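PDB 3C8L: FtsZ-like protein of unknown function from Nostoc punctiforme, which is of unknown function and belongs to a family of conserved hypothetical proteins. Local coordinates for residues E66-E70 / E71-A75. Numbering follows the deposited sequence.
Sequences EQVRE and EEVLA
V68 meets V73 branch to branch, its CG1 3.7 Å from V73 CG2, the two side chains crossing at about a right angle. V68 also rests on V62 and V86, and V73 on S27 and V30 of helix 22-34, so this apolar pair faces the sheet and the neighbouring helix. R69 follows as the N-cap residue: its carbonyl oxygen accepts a weak bond from V73 N (3.3 Å) and another, poorly aligned, from E72 N. Its side chain bends at chi3 (-64°), which brings the guanidinium alongside the E72 side chain, the two pointing the same way. There a side-on salt bridge forms, R69 NE and NH2 each standing 3.1 Å from the same oxygen, E72 OE1. That oxygen lies in the guanidinium plane, yet both nitrogens approach it from one face of the carboxylate, the planes being turned 43° apart. The arrangement is an i to i+3 ion pair across the first turn of the short helix 70-74, the helix of a beta-alpha-beta crossover joining the parallel neighbours 55-62 and 81-94. A water gives a hydrogen bond to E72 OE1 and takes a weak one from R69 NE, bridging the two groups beside their direct contact, while R69 NH1 makes a salt bridge with E21. A glutamine in place of E72 would probably leave R69 without one of its two carboxylate mates, giving its NE and NH2 at best a neutral acceptor and making the guanidinium freer to turn. The next i to i+4 bond is stronger: E70 O receives L74 N at 3.0 Å, nearly straight at 170°. The extended E70 side chain runs alongside L74, whose CD1 lies 4.0 Å from E70 CG, and both side chains touch L84 of strand 81-94.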
loop_
_atom_site.group_PDB
_atom_site.type_symbol
_atom_site.label_atom_id
_atom_site.label_comp_id
_atom_site.label_asym_id
_atom_site.label_seq_id
_atom_site.Cartn_x
_atom_site.Cartn_y
_atom_site.Cartn_z
ATOM N N GLU A 66 17.864 -6.035 16.905
ATOM C CA GLU A 66 18.882 -5.402 17.747
ATOM C C GLU A 66 19.684 -4.302 17.041
ATOM O O GLU A 66 20.379 -3.538 17.710
ATOM C CB GLU A 66 19.862 -6.460 18.320
ATOM C CG GLU A 66 20.755 -7.193 17.304
ATOM C CD GLU A 66 20.119 -8.288 16.451
ATOM O OE1 GLU A 66 18.921 -8.591 16.639
ATOM O OE2 GLU A 66 20.828 -8.837 15.575
ATOM N N GLN A 67 19.596 -4.231 15.712
ATOM C CA GLN A 67 20.295 -3.229 14.913
ATOM C C GLN A 67 19.430 -2.005 14.598
ATOM O O GLN A 67 19.906 -1.083 13.949
ATOM C CB GLN A 67 20.806 -3.829 13.602
ATOM C CG GLN A 67 21.920 -4.866 13.773
ATOM C CD GLN A 67 22.380 -5.460 12.470
ATOM O OE1 GLN A 67 22.247 -4.844 11.392
ATOM N NE2 GLN A 67 22.868 -6.694 12.530
ATOM N N VAL A 68 18.173 -1.997 15.055
ATOM C CA VAL A 68 17.296 -0.861 14.779
ATOM C C VAL A 68 17.601 0.315 15.704
ATOM O O VAL A 68 17.647 0.171 16.918
ATOM C CB VAL A 68 15.825 -1.276 14.900
ATOM C CG1 VAL A 68 14.893 -0.052 14.772
ATOM C CG2 VAL A 68 15.469 -2.285 13.811
ATOM N N ARG A 69 17.822 1.471 15.095
ATOM C CA ARG A 69 18.090 2.733 15.813
ATOM C C ARG A 69 16.740 3.382 16.133
ATOM O O ARG A 69 16.060 3.944 15.253
ATOM C CB ARG A 69 18.957 3.640 14.959
ATOM C CG ARG A 69 20.310 3.001 14.615
ATOM C CD ARG A 69 21.215 3.926 13.834
ATOM N NE ARG A 69 20.679 4.261 12.522
ATOM C CZ ARG A 69 20.882 3.578 11.396
ATOM N NH1 ARG A 69 21.617 2.488 11.380
ATOM N NH2 ARG A 69 20.322 3.988 10.257
ATOM N N GLU A 70 16.343 3.287 17.398
ATOM C CA GLU A 70 15.023 3.728 17.834
ATOM C C GLU A 70 14.659 5.156 17.563
ATOM O O GLU A 70 13.553 5.453 17.121
ATOM C CB GLU A 70 14.844 3.440 19.334
ATOM C CG GLU A 70 13.624 4.102 19.986
ATOM C CD GLU A 70 13.336 3.591 21.395
ATOM O OE1 GLU A 70 13.707 2.419 21.701
ATOM O OE2 GLU A 70 12.717 4.356 22.172
ATOM N N GLU A 71 15.585 6.058 17.823
ATOM C CA GLU A 71 15.319 7.481 17.670
ATOM C C GLU A 71 14.993 7.876 16.237
ATOM O O GLU A 71 14.147 8.732 16.000
ATOM C CB GLU A 71 16.489 8.302 18.232
ATOM C CG GLU A 71 16.754 8.099 19.758
ATOM C CD GLU A 71 17.396 6.768 20.167
ATOM O OE1 GLU A 71 17.912 6.006 19.297
ATOM O OE2 GLU A 71 17.426 6.486 21.391
ATOM N N GLU A 72 15.674 7.261 15.290
ATOM C CA GLU A 72 15.430 7.512 13.884
ATOM C C GLU A 72 14.044 7.005 13.467
ATOM O O GLU A 72 13.333 7.679 12.730
ATOM C CB GLU A 72 16.528 6.839 13.049
ATOM C CG GLU A 72 16.379 6.956 11.569
ATOM C CD GLU A 72 17.619 6.497 10.792
ATOM O OE1 GLU A 72 18.709 6.418 11.391
ATOM O OE2 GLU A 72 17.484 6.268 9.568
ATOM N N VAL A 73 13.641 5.851 13.976
ATOM C CA VAL A 73 12.326 5.289 13.651
ATOM C C VAL A 73 11.218 6.176 14.230
ATOM O O VAL A 73 10.259 6.498 13.532
ATOM C CB VAL A 73 12.212 3.844 14.158
ATOM C CG1 VAL A 73 10.790 3.308 13.967
ATOM C CG2 VAL A 73 13.226 2.943 13.460
ATOM N N LEU A 74 11.332 6.554 15.499
ATOM C CA LEU A 74 10.285 7.369 16.109
ATOM C C LEU A 74 10.152 8.757 15.509
ATOM O O LEU A 74 9.073 9.328 15.530
ATOM C CB LEU A 74 10.429 7.437 17.640
ATOM C CG LEU A 74 10.122 6.134 18.381
ATOM C CD1 LEU A 74 10.308 6.313 19.886
ATOM C CD2 LEU A 74 8.719 5.631 18.056
ATOM N N ALA A 75 11.245 9.284 14.957
ATOM C CA ALA A 75 11.207 10.597 14.326
ATOM C C ALA A 75 10.311 10.585 13.063
ATOM O O ALA A 75 9.954 11.646 12.563
ATOM C CB ALA A 75 12.627 11.089 13.996
HETATM O O HOH W 1 20.168 7.118 13.357
#